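Local coordinates for DinB-like Protein (Bacillus cereus ATCC 10987, PDB 3DI5) that binds a divalent metal ion, here nickel, through three histidines of a DinB-family four-helix fold, its reaction, if any, being unknown, at residues A[16-20]-A[129-133]; A[27-32]-A[75-81]; A[57-61]-A[121-125]; A[100-105]-A[117-122]. All coordinates share one frame; numbering follows the deposited sequence.

Interaction 1: residues A[16-20]-A[129-133]. With NI (nickel (II) ion), chain B.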
loop_
_atom_site.group_PDB
_atom_site.type_symbol
_atom_site.label_atom_id
_atom_site.label_comp_id
_atom_site.label_asym_id
_atom_site.label_seq_id
_atom_site.Cartn_x
_atom_site.Cartn_y
_atom_site.Cartn_z
ATOM N N GLU A 16 3.696 3.985 8.467
ATOM C CA GLU A 16 3.205 2.839 7.697
ATOM C C GLU A 16 4.046 2.594 6.450
ATOM O O GLU A 16 4.415 1.455 6.160
ATOM C CB GLU A 16 1.744 3.040 7.303
ATOM C CG GLU A 16 0.766 3.077 8.483
ATOM C CD GLU A 16 0.852 1.856 9.369
ATOM O OE1 GLU A 16 0.973 0.738 8.845
ATOM O OE2 GLU A 16 0.787 1.991 10.601
ATOM N N THR A 17 4.353 3.652 5.713
ATOM C CA THR A 17 5.131 3.511 4.482
ATOM C C THR A 17 6.583 3.134 4.750
ATOM O O THR A 17 7.129 2.273 4.046
ATOM C CB THR A 17 5.100 4.778 3.604
ATOM O OG1 THR A 17 5.670 5.878 4.312
ATOM C CG2 THR A 17 3.682 5.129 3.195
ATOM N N GLU A 18 7.211 3.768 5.749
ATOM C CA GLU A 18 8.588 3.426 6.119
ATOM C C GLU A 18 8.685 1.940 6.452
ATOM O O GLU A 18 9.566 1.234 5.952
ATOM C CB GLU A 18 9.096 4.287 7.311
ATOM C CG GLU A 18 9.464 5.751 6.937
ATOM C CD GLU A 18 10.056 6.581 8.106
ATOM N N SER A 19 7.763 1.478 7.293
ATOM C CA SER A 19 7.684 0.072 7.692
ATOM C C SER A 19 7.466 -0.879 6.502
ATOM O O SER A 19 8.092 -1.916 6.417
ATOM C CB SER A 19 6.567 -0.104 8.737
ATOM O OG SER A 19 6.146 -1.464 8.826
ATOM N N THR A 20 6.586 -0.516 5.579
ATOM C CA THR A 20 6.289 -1.359 4.430
ATOM C C THR A 20 7.477 -1.412 3.484
ATOM O O THR A 20 7.834 -2.477 3.001
ATOM C CB THR A 20 5.006 -0.875 3.701
ATOM O OG1 THR A 20 3.937 -0.851 4.649
ATOM C CG2 THR A 20 4.626 -1.798 2.553
ATOM N N GLN A 129 -3.452 -2.185 3.758
ATOM C CA GLN A 129 -2.013 -2.360 3.674
ATOM C C GLN A 129 -1.437 -3.124 4.871
ATOM O O GLN A 129 -0.540 -3.940 4.709
ATOM C CB GLN A 129 -1.351 -1.010 3.589
ATOM C CG GLN A 129 0.146 -1.079 3.301
ATOM C CD GLN A 129 0.758 0.258 3.134
ATOM O OE1 GLN A 129 1.273 0.585 2.060
ATOM N NE2 GLN A 129 0.714 1.068 4.198
ATOM N N ASN A 130 -1.972 -2.848 6.059
ATOM C CA ASN A 130 -1.488 -3.425 7.305
ATOM C C ASN A 130 -1.880 -4.905 7.406
ATOM O O ASN A 130 -1.106 -5.737 7.873
ATOM C CB ASN A 130 -2.061 -2.614 8.480
ATOM C CG ASN A 130 -1.553 -3.079 9.847
ATOM O OD1 ASN A 130 -0.549 -3.787 9.956
ATOM N ND2 ASN A 130 -2.249 -2.663 10.899
ATOM N N HIS A 131 -3.090 -5.225 6.964
ATOM C CA HIS A 131 -3.543 -6.618 6.891
ATOM C C HIS A 131 -2.599 -7.476 6.048
ATOM O O HIS A 131 -2.159 -8.547 6.489
ATOM C CB HIS A 131 -4.944 -6.673 6.286
ATOM C CG HIS A 131 -5.351 -8.033 5.822
ATOM N ND1 HIS A 131 -5.663 -9.057 6.693
ATOM C CD2 HIS A 131 -5.543 -8.525 4.573
ATOM C CE1 HIS A 131 -6.011 -10.126 5.997
ATOM N NE2 HIS A 131 -5.952 -9.828 4.711
ATOM N N HIS A 132 -2.329 -7.004 4.842
ATOM C CA HIS A 132 -1.478 -7.713 3.877
ATOM C C HIS A 132 0.004 -7.725 4.226
ATOM O O HIS A 132 0.729 -8.694 3.928
ATOM C CB HIS A 132 -1.656 -7.115 2.486
ATOM C CG HIS A 132 -2.924 -7.516 1.815
ATOM N ND1 HIS A 132 -3.197 -8.817 1.469
ATOM C CD2 HIS A 132 -3.998 -6.787 1.420
ATOM C CE1 HIS A 132 -4.378 -8.873 0.883
ATOM N NE2 HIS A 132 -4.873 -7.655 0.827
ATOM N N ARG A 133 0.489 -6.644 4.825
ATOM C CA ARG A 133 1.859 -6.651 5.367
ATOM C C ARG A 133 1.966 -7.703 6.499
ATOM O O ARG A 133 2.960 -8.394 6.622
ATOM C CB ARG A 133 2.237 -5.249 5.838
ATOM C CG ARG A 133 3.628 -5.125 6.388
ATOM C CD ARG A 133 3.896 -3.705 6.812
ATOM N NE ARG A 133 3.032 -3.365 7.926
ATOM C CZ ARG A 133 2.621 -2.135 8.233
ATOM N NH1 ARG A 133 2.978 -1.075 7.514
ATOM N NH2 ARG A 133 1.833 -1.983 9.275
HETATM NI NI NI B . -6.706 -6.946 -0.509
HETATM O O HOH W 1 -0.522 0.519 6.417
HETATM O O HOH W 2 -7.226 -9.131 -1.363
HETATM O O HOH W 3 -8.377 -7.134 1.023
HETATM O O HOH W 4 -8.347 -6.102 -1.984
#

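Interaction 2: residues A[27-32]-A[75-81]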
loop_
_atom_site.group_PDB
_atom_site.type_symbol
_atom_site.label_atom_id
_atom_site.label_comp_id
_atom_site.label_asym_id
_atom_site.label_seq_id
_atom_site.Cartn_x
_atom_site.Cartn_y
_atom_site.Cartn_z
ATOM N N LEU A 27 13.127 -8.221 0.315
ATOM C CA LEU A 27 12.629 -9.335 -0.499
ATOM C C LEU A 27 13.652 -9.632 -1.585
ATOM O O LEU A 27 14.334 -8.730 -2.084
ATOM C CB LEU A 27 11.229 -9.023 -1.090
ATOM C CG LEU A 27 9.961 -9.465 -0.325
ATOM C CD1 LEU A 27 10.006 -9.291 1.179
ATOM C CD2 LEU A 27 8.721 -8.755 -0.885
ATOM N N THR A 28 13.789 -10.914 -1.901
ATOM C CA THR A 28 14.653 -11.374 -2.972
ATOM C C THR A 28 13.745 -11.920 -4.054
ATOM O O THR A 28 12.566 -12.192 -3.797
ATOM C CB THR A 28 15.580 -12.497 -2.492
ATOM O OG1 THR A 28 14.785 -13.612 -2.063
ATOM C CG2 THR A 28 16.443 -12.019 -1.329
ATOM N N ASP A 29 14.303 -12.077 -5.252
ATOM C CA ASP A 29 13.583 -12.635 -6.390
ATOM C C ASP A 29 13.049 -14.024 -6.085
ATOM O O ASP A 29 11.918 -14.346 -6.439
ATOM C CB ASP A 29 14.486 -12.701 -7.615
ATOM C CG ASP A 29 14.817 -11.332 -8.179
ATOM O OD1 ASP A 29 14.332 -10.313 -7.644
ATOM O OD2 ASP A 29 15.564 -11.270 -9.174
ATOM N N GLU A 30 13.856 -14.823 -5.402
ATOM C CA GLU A 30 13.483 -16.191 -5.038
ATOM C C GLU A 30 12.298 -16.223 -4.095
ATOM O O GLU A 30 11.395 -17.048 -4.262
ATOM C CB GLU A 30 14.668 -16.910 -4.375
ATOM C CG GLU A 30 14.446 -18.415 -4.155
ATOM N N SER A 31 12.310 -15.324 -3.105
ATOM C CA SER A 31 11.264 -15.257 -2.057
ATOM C C SER A 31 9.879 -14.987 -2.600
ATOM O O SER A 31 8.880 -15.393 -1.999
ATOM C CB SER A 31 11.601 -14.188 -1.008
ATOM O OG SER A 31 11.544 -12.877 -1.550
ATOM N N LEU A 32 9.820 -14.319 -3.739
ATOM C CA LEU A 32 8.566 -13.981 -4.389
ATOM C C LEU A 32 7.723 -15.207 -4.714
ATOM O O LEU A 32 6.493 -15.108 -4.757
ATOM C CB LEU A 32 8.830 -13.180 -5.679
ATOM C CG LEU A 32 9.545 -11.842 -5.506
ATOM C CD1 LEU A 32 9.487 -11.124 -6.828
ATOM C CD2 LEU A 32 8.962 -10.977 -4.348
ATOM N N PRO A 75 5.298 -8.609 -11.216
ATOM C CA PRO A 75 6.714 -8.535 -11.588
ATOM C C PRO A 75 7.552 -9.705 -11.089
ATOM O O PRO A 75 7.290 -10.235 -10.011
ATOM C CB PRO A 75 7.174 -7.245 -10.906
ATOM C CG PRO A 75 5.976 -6.426 -10.847
ATOM C CD PRO A 75 4.878 -7.389 -10.504
ATOM N N THR A 76 8.576 -10.086 -11.854
ATOM C CA THR A 76 9.470 -11.174 -11.431
ATOM C C THR A 76 10.704 -10.726 -10.629
ATOM O O THR A 76 11.403 -11.561 -10.042
ATOM C CB THR A 76 9.888 -12.072 -12.606
ATOM O OG1 THR A 76 10.549 -11.308 -13.618
ATOM C CG2 THR A 76 8.642 -12.745 -13.197
ATOM N N SER A 77 10.946 -9.418 -10.560
ATOM C CA SER A 77 12.106 -8.895 -9.859
ATOM C C SER A 77 11.668 -8.137 -8.644
ATOM O O SER A 77 10.795 -7.278 -8.742
ATOM C CB SER A 77 12.900 -7.960 -10.775
ATOM O OG SER A 77 13.563 -6.976 -10.000
ATOM N N ALA A 78 12.262 -8.440 -7.491
ATOM C CA ALA A 78 11.829 -7.812 -6.234
ATOM C C ALA A 78 12.215 -6.323 -6.227
ATOM O O ALA A 78 11.604 -5.510 -5.520
ATOM C CB ALA A 78 12.391 -8.538 -5.019
ATOM N N LYS A 79 13.172 -5.954 -7.073
ATOM C CA LYS A 79 13.568 -4.552 -7.190
ATOM C C LYS A 79 12.477 -3.739 -7.863
ATOM O O LYS A 79 12.242 -2.599 -7.482
ATOM C CB LYS A 79 14.884 -4.380 -7.947
ATOM C CG LYS A 79 15.630 -3.134 -7.499
ATOM C CD LYS A 79 16.967 -2.941 -8.230
ATOM C CE LYS A 79 16.927 -1.735 -9.151
ATOM N NZ LYS A 79 16.862 -0.474 -8.373
ATOM N N THR A 80 11.809 -4.319 -8.856
ATOM C CA THR A 80 10.647 -3.663 -9.461
ATOM C C THR A 80 9.542 -3.399 -8.457
ATOM O O THR A 80 8.925 -2.339 -8.488
ATOM C CB THR A 80 10.082 -4.456 -10.645
ATOM O OG1 THR A 80 11.114 -4.643 -11.609
ATOM C CG2 THR A 80 8.945 -3.689 -11.313
ATOM N N ILE A 81 9.286 -4.354 -7.574
ATOM C CA ILE A 81 8.211 -4.232 -6.593
ATOM C C ILE A 81 8.506 -3.161 -5.537
ATOM O O ILE A 81 7.701 -2.257 -5.305
ATOM C CB ILE A 81 7.905 -5.602 -5.928
ATOM C CG1 ILE A 81 7.467 -6.627 -7.008
ATOM C CG2 ILE A 81 6.843 -5.457 -4.802
ATOM C CD1 ILE A 81 7.123 -8.013 -6.491
HETATM O O HOH W 5 15.784 -7.751 -7.420
#

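Interaction 3: residues A[57-61]-A[121-125]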
loop_
_atom_site.group_PDB
_atom_site.type_symbol
_atom_site.label_atom_id
_atom_site.label_comp_id
_atom_site.label_asym_id
_atom_site.label_seq_id
_atom_site.Cartn_x
_atom_site.Cartn_y
_atom_site.Cartn_z
ATOM N N ILE A 57 -7.506 2.056 -4.168
ATOM C CA ILE A 57 -8.296 2.552 -3.057
ATOM C C ILE A 57 -8.529 4.079 -3.220
ATOM O O ILE A 57 -9.608 4.573 -2.942
ATOM C CB ILE A 57 -7.654 2.158 -1.697
ATOM C CG1 ILE A 57 -7.877 0.661 -1.424
ATOM C CG2 ILE A 57 -8.158 3.051 -0.581
ATOM C CD1 ILE A 57 -7.186 0.146 -0.138
ATOM N N LEU A 58 -7.559 4.836 -3.722
ATOM C CA LEU A 58 -7.761 6.279 -3.763
ATOM C C LEU A 58 -8.534 6.782 -5.012
ATOM O O LEU A 58 -8.860 7.989 -5.109
ATOM C CB LEU A 58 -6.422 7.007 -3.558
ATOM C CG LEU A 58 -5.790 6.668 -2.188
ATOM C CD1 LEU A 58 -4.673 7.497 -1.907
ATOM C CD2 LEU A 58 -6.795 6.824 -1.035
ATOM N N SER A 59 -8.865 5.877 -5.939
ATOM C CA SER A 59 -9.368 6.309 -7.254
ATOM C C SER A 59 -10.664 7.103 -7.168
ATOM O O SER A 59 -10.827 8.095 -7.864
ATOM C CB SER A 59 -9.534 5.123 -8.220
ATOM O OG SER A 59 -10.566 4.248 -7.801
ATOM N N GLY A 60 -11.562 6.669 -6.292
ATOM C CA GLY A 60 -12.864 7.310 -6.123
ATOM C C GLY A 60 -12.814 8.666 -5.447
ATOM O O GLY A 60 -13.797 9.394 -5.460
ATOM N N THR A 61 -11.681 9.006 -4.837
ATOM C CA THR A 61 -11.493 10.344 -4.246
ATOM C C THR A 61 -11.237 11.407 -5.336
ATOM O O THR A 61 -11.375 12.607 -5.102
ATOM C CB THR A 61 -10.290 10.402 -3.276
ATOM O OG1 THR A 61 -9.085 10.446 -4.043
ATOM C CG2 THR A 61 -10.268 9.218 -2.328
ATOM N N PHE A 121 -11.623 6.788 3.105
ATOM C CA PHE A 121 -10.757 6.222 2.066
ATOM C C PHE A 121 -9.380 5.980 2.658
ATOM O O PHE A 121 -8.754 4.917 2.449
ATOM C CB PHE A 121 -10.623 7.141 0.871
ATOM C CG PHE A 121 -11.814 7.146 -0.035
ATOM C CD1 PHE A 121 -12.941 7.897 0.265
ATOM C CD2 PHE A 121 -11.804 6.414 -1.204
ATOM C CE1 PHE A 121 -14.022 7.910 -0.573
ATOM C CE2 PHE A 121 -12.882 6.446 -2.049
ATOM C CZ PHE A 121 -14.012 7.169 -1.711
ATOM N N LEU A 122 -8.889 6.992 3.372
ATOM C CA LEU A 122 -7.493 7.011 3.817
ATOM C C LEU A 122 -7.319 5.999 4.947
ATOM O O LEU A 122 -6.310 5.324 5.022
ATOM C CB LEU A 122 -7.065 8.413 4.286
ATOM C CG LEU A 122 -6.849 9.486 3.214
ATOM C CD1 LEU A 122 -6.333 10.754 3.831
ATOM C CD2 LEU A 122 -5.916 9.007 2.177
HETATM N N MSE A 123 -8.310 5.907 5.822
HETATM C CA MSE A 123 -8.304 4.922 6.889
HETATM C C MSE A 123 -8.254 3.531 6.276
HETATM O O MSE A 123 -7.605 2.630 6.802
HETATM C CB MSE A 123 -9.572 5.060 7.734
HETATM C CG MSE A 123 -9.666 4.129 8.891
HETATM SE SE MSE A 123 -11.534 3.920 9.503
HETATM C CE MSE A 123 -12.305 2.876 7.927
ATOM N N THR A 124 -8.967 3.368 5.166
ATOM C CA THR A 124 -9.118 2.080 4.519
ATOM C C THR A 124 -7.802 1.684 3.867
ATOM O O THR A 124 -7.405 0.529 3.934
ATOM C CB THR A 124 -10.355 2.076 3.532
ATOM O OG1 THR A 124 -11.571 2.216 4.296
ATOM C CG2 THR A 124 -10.416 0.764 2.701
ATOM N N LEU A 125 -7.110 2.657 3.274
ATOM C CA LEU A 125 -5.823 2.417 2.690
ATOM C C LEU A 125 -4.837 1.822 3.704
ATOM O O LEU A 125 -4.122 0.867 3.387
ATOM C CB LEU A 125 -5.255 3.722 2.131
ATOM C CG LEU A 125 -3.910 3.716 1.434
ATOM C CD1 LEU A 125 -3.986 3.029 0.070
ATOM C CD2 LEU A 125 -3.406 5.132 1.285
#

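Interaction 4: residues A[100-105]-A[117-122]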
loop_
_atom_site.group_PDB
_atom_site.type_symbol
_atom_site.label_atom_id
_atom_site.label_comp_id
_atom_site.label_asym_id
_atom_site.label_seq_id
_atom_site.Cartn_x
_atom_site.Cartn_y
_atom_site.Cartn_z
ATOM N N TRP A 100 -4.955 18.798 -1.600
ATOM C CA TRP A 100 -5.868 18.782 -0.456
ATOM C C TRP A 100 -5.395 19.679 0.679
ATOM O O TRP A 100 -4.184 19.861 0.872
ATOM C CB TRP A 100 -6.057 17.353 0.078
ATOM C CG TRP A 100 -6.910 16.462 -0.790
ATOM C CD1 TRP A 100 -7.391 16.741 -2.040
ATOM C CD2 TRP A 100 -7.339 15.124 -0.487
ATOM N NE1 TRP A 100 -8.109 15.668 -2.520
ATOM C CE2 TRP A 100 -8.087 14.663 -1.591
ATOM C CE3 TRP A 100 -7.160 14.276 0.602
ATOM C CZ2 TRP A 100 -8.654 13.396 -1.634
ATOM C CZ3 TRP A 100 -7.736 13.005 0.563
ATOM C CH2 TRP A 100 -8.478 12.583 -0.545
ATOM N N THR A 101 -6.370 20.234 1.408
ATOM C CA THR A 101 -6.164 20.865 2.711
ATOM C C THR A 101 -7.044 20.093 3.711
ATOM O O THR A 101 -7.709 19.140 3.318
ATOM C CB THR A 101 -6.509 22.387 2.684
ATOM O OG1 THR A 101 -7.824 22.594 2.151
ATOM C CG2 THR A 101 -5.514 23.158 1.813
ATOM N N ASP A 102 -7.060 20.478 4.984
ATOM C CA ASP A 102 -7.823 19.708 6.004
ATOM C C ASP A 102 -9.301 19.468 5.687
ATOM O O ASP A 102 -9.856 18.436 6.089
ATOM C CB ASP A 102 -7.763 20.377 7.381
ATOM C CG ASP A 102 -6.348 20.545 7.906
ATOM O OD1 ASP A 102 -5.449 19.782 7.496
ATOM O OD2 ASP A 102 -6.143 21.461 8.735
ATOM N N LYS A 103 -9.947 20.438 5.025
ATOM C CA LYS A 103 -11.381 20.364 4.713
ATOM C C LYS A 103 -11.760 19.260 3.719
ATOM O O LYS A 103 -12.832 18.645 3.838
ATOM C CB LYS A 103 -11.925 21.722 4.241
ATOM C CG LYS A 103 -11.516 22.214 2.858
ATOM C CD LYS A 103 -11.992 23.663 2.656
ATOM C CE LYS A 103 -11.445 24.275 1.365
ATOM N NZ LYS A 103 -11.741 25.749 1.232
ATOM N N ASP A 104 -10.862 18.996 2.778
ATOM C CA ASP A 104 -11.037 17.959 1.774
ATOM C C ASP A 104 -11.231 16.558 2.384
ATOM O O ASP A 104 -11.770 15.655 1.738
ATOM C CB ASP A 104 -9.833 17.941 0.845
ATOM C CG ASP A 104 -9.726 19.186 -0.004
ATOM O OD1 ASP A 104 -10.488 19.320 -0.987
ATOM O OD2 ASP A 104 -8.855 20.031 0.291
ATOM N N LEU A 105 -10.772 16.375 3.616
ATOM C CA LEU A 105 -10.968 15.116 4.315
ATOM C C LEU A 105 -12.442 14.828 4.587
ATOM O O LEU A 105 -12.798 13.677 4.855
ATOM C CB LEU A 105 -10.183 15.095 5.625
ATOM C CG LEU A 105 -8.668 15.043 5.469
ATOM C CD1 LEU A 105 -7.982 15.311 6.802
ATOM C CD2 LEU A 105 -8.251 13.697 4.901
ATOM N N PRO A 117 -16.757 9.871 3.415
ATOM C CA PRO A 117 -15.794 10.975 3.396
ATOM C C PRO A 117 -14.384 10.552 2.938
ATOM O O PRO A 117 -14.008 9.393 3.042
ATOM C CB PRO A 117 -15.792 11.482 4.848
ATOM C CG PRO A 117 -16.568 10.530 5.643
ATOM C CD PRO A 117 -17.353 9.657 4.746
ATOM N N ASN A 118 -13.606 11.476 2.420
ATOM C CA ASN A 118 -12.253 11.134 2.014
ATOM C C ASN A 118 -11.412 10.509 3.134
ATOM O O ASN A 118 -10.595 9.640 2.861
ATOM C CB ASN A 118 -11.539 12.327 1.404
ATOM C CG ASN A 118 -12.006 12.614 0.006
ATOM O OD1 ASN A 118 -12.361 11.697 -0.729
ATOM N ND2 ASN A 118 -12.031 13.879 -0.367
ATOM N N SER A 119 -11.631 10.915 4.384
ATOM C CA SER A 119 -10.841 10.384 5.504
ATOM C C SER A 119 -10.972 8.858 5.673
ATOM O O SER A 119 -10.026 8.180 6.083
ATOM C CB SER A 119 -11.219 11.076 6.809
ATOM O OG SER A 119 -12.598 10.996 7.006
ATOM N N ILE A 120 -12.133 8.330 5.331
ATOM C CA ILE A 120 -12.395 6.909 5.418
ATOM C C ILE A 120 -11.651 6.199 4.286
ATOM O O ILE A 120 -11.056 5.134 4.475
ATOM C CB ILE A 120 -13.906 6.626 5.362
ATOM C CG1 ILE A 120 -14.635 7.261 6.556
ATOM C CG2 ILE A 120 -14.182 5.142 5.381
ATOM C CD1 ILE A 120 -14.220 6.739 7.932
ATOM N N PHE A 121 -11.623 6.788 3.105
ATOM C CA PHE A 121 -10.757 6.222 2.066
ATOM C C PHE A 121 -9.380 5.980 2.658
ATOM O O PHE A 121 -8.754 4.917 2.449
ATOM C CB PHE A 121 -10.623 7.141 0.871
ATOM C CG PHE A 121 -11.814 7.146 -0.035
ATOM C CD1 PHE A 121 -12.941 7.897 0.265
ATOM C CD2 PHE A 121 -11.804 6.414 -1.204
ATOM C CE1 PHE A 121 -14.022 7.910 -0.573
ATOM C CE2 PHE A 121 -12.882 6.446 -2.049
ATOM C CZ PHE A 121 -14.012 7.169 -1.711
ATOM N N LEU A 122 -8.889 6.992 3.372
ATOM C CA LEU A 122 -7.493 7.011 3.817
ATOM C C LEU A 122 -7.319 5.999 4.947
ATOM O O LEU A 122 -6.310 5.324 5.022
ATOM C CB LEU A 122 -7.065 8.413 4.286
ATOM C CG LEU A 122 -6.849 9.486 3.214
ATOM C CD1 LEU A 122 -6.333 10.754 3.831
ATOM C CD2 LEU A 122 -5.916 9.007 2.177
HETATM O O HOH W 6 -13.984 13.444 7.584
#

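Interaction 1: residues A[16-20]-A[129-133]
Arg133 leaves its backbone with CG on the far side from the main-chain N, runs straight as far as CD and bends at chi3 (66°), which turns its guanidinium edge to Glu16 OE1, the two side chains crossing at about a right angle. Glu16 bends in turn and lays OE1 in the path of the arginine. The result is a salt bridge in which both terminal nitrogens grip one oxygen: Arg133 NH2 reaches Glu16 OE1 at 2.9 Å on the syn lone pair, and Arg133 NH1 meets the same Glu16 OE1 at 3.0 Å from above the carboxylate plane. That oxygen lies close to the guanidinium plane, although the two flat groups are themselves tilted 34° apart. Ser19 OG covers one face of the guanidinium, and Thr20 OG1 comes to its edge, 3.0 Å from Arg133 NH1. Helices 6-26 and 118-142, two members of the DinB helical bundle, run in the same direction here, 22° apart, with segment axes 11.3 Å from each other, and these long polar side chains bridge the wide gap. A water donates to Glu16 OE1 and accepts from Gln129 NE2 at 2.6 Å, tying the amide into the same network; Gln129 OE1 is held by Tyr85, while Tyr151 bonds Glu16 OE2. So many donors around the carboxylate would be expected to favour its charged form. On another side of helix 118-142, His132 NE2 binds the nickel ion at 2.4 Å, together with three waters, His49 and His128. His132 ND1 is bonded to Gln135 OE1, a second-shell contact that fixes the rotation of the imidazole.

Interaction 2: residues A[27-32]-A[75-81]
Asp29 and Ala78 join the loop after helix 6-26 to the first turn of helix 78-99, where Ser77 is the N-cap. From CB, which lies 4.1 Å from Thr76 O, the Asp29 side chain passes through CG, also beside that carbonyl, and ends with OD1 over the start of the helix. There Asp29 OD1 takes the Ala78 N-H at 2.8 Å, almost straight at 174°, on its syn side but 31° out of the carboxylate plane. The carboxylate thus faces a helix N terminus, whose dipole would be expected to favour its negative charge. Ser77 OG accepts weakly from Lys79 N and Thr80 N, capping the helix start. Next to these polar groups, Ala78 CB sits against Leu27 O and Leu27 CB, and Leu32 meets Ile81 tip to tip, Leu32 CD1 to Ile81 CD1 at 3.9 Å. Ile81 also packs on Ala47 and Trp48 of helix 43-58. The loop keeps its own shape through an ST motif, Ser31 N donating to Thr28 OG1, while Ser31 OG donates to Thr28 O at 2.6 Å. A water donates to Asp29 OD1 at 3.0 Å and accepts weakly from Lys79 N.

Interaction 3: residues A[57-61]-A[121-125]
The Phe121 ring carries the methyl group of Thr61 on one face and the carbonyl oxygen of Ile57 at its edge. Thr61 CG2 stands 3.6 Å from the ring centroid, 24° off the normal, a CH-pi contact displaced toward the CG-CD2 side of the ring. Ile57 O lies in the ring plane, 3.4 Å from Phe121 CD2, where the weakly positive rim of the ring suits an oxygen. Gly60 passes close by, its C near Phe121 CE2, and the ring of Phe111 meets Phe121 at a steep angle. The methyl is presented by the Thr61 torsion (chi1 77°), which sets CG2 opposite the carbonyl carbon and turns OG1 back to Leu58 O. That hydroxyl bond, 2.7 Å from Thr61 OG1 to Leu58 O, lies in the carbonyl plane, and Thr61 N donates to the same oxygen, both bonds holding the 58-61 turn at the C-terminal side of helix 43-58. In this DinB bundle the turn rests against helix 118-142, and aliphatic groups continue the contact along it. Ile57 CG2 touches Phe121 O and meets Leu125 CB at 4.0 Å, while Ile57 CD1 reaches over the Leu125 backbone. Leu58 turns into the bundle and crosses Leu122 and Leu125 at about right angles, its CD2 being 4.0 Å from Leu122 CD2; Phe92 of helix 78-99 touches all three leucines. Ile57 also touches His128, a nickel ligand, so this apolar patch borders the metal site. With no hydrogen bond between the segments, their association here rests on shape and dispersion, with a modest electrostatic share from the aromatic face and rim.

Interaction 4: residues A[100-105]-A[117-122]
Leu105 O is gripped by Ser119 N, which donates to it at 3.0 Å, and by a water that also donates at 3.0 Å and goes on to Ser119 OG. One carbonyl of the loop thus takes up an N-H from the first turn of helix 118-142. A residue earlier, Asn118 ND2 donates to Asp104 O at 2.8 Å with an angle of 157°, the acceptor lying close to the amide plane. The other end of that amide, Asn118 OD1, is bonded by Asn109 ND2, so both ends are held and the rotation of the group is fixed. The six-membered part of the Trp100 indole crosses Asn118 obliquely, ring and amide planes 18° apart, with Trp100 CH2 3.6 Å from Asn118 CG. Asp104 CB covers one face of the indole, and Asp104 OD2 accepts the Thr101 N-H at 2.7 Å, tightening the turn after helix 78-99. Leu105 CD2 meets Leu122 CD1 at 3.7 Å, the side chains crossing at about a right angle, and Leu122 CD1 also lies at the edge of the indole, near its plane. In the DinB fold, the 100-105 loop links helix 78-99 to the hairpin of strands 108-111 and 114-117, and that hairpin leads straight into helix 118-142 through Pro117. Ile6 of helix 6-26 packs against both Trp100 and Leu105, so the contact also meets the start of helix 6-26, toward one end of the bundle.

From the N terminus, helix 6-26 supplies the first half of interaction 1, whose partner on helix 118-142 closes a loop enclosing the other three contacts. Interaction 2 follows, returning the 27-32 loop to the start of helix 78-99. Before it closes, the 57-61 segment, at the C-terminal side of helix 43-58, opens interaction 3, so these two cross along the chain and lie on opposite sides of its centre, about 26 Å apart between centres. Interaction 4 is in series with interaction 2, spanning the short hairpin region between its segments, and touches interaction 3, with which it shares Phe121 and Leu122. Helix 118-142 is thereby tied to helices 6-26 and 43-58 and to the 100-105 loop.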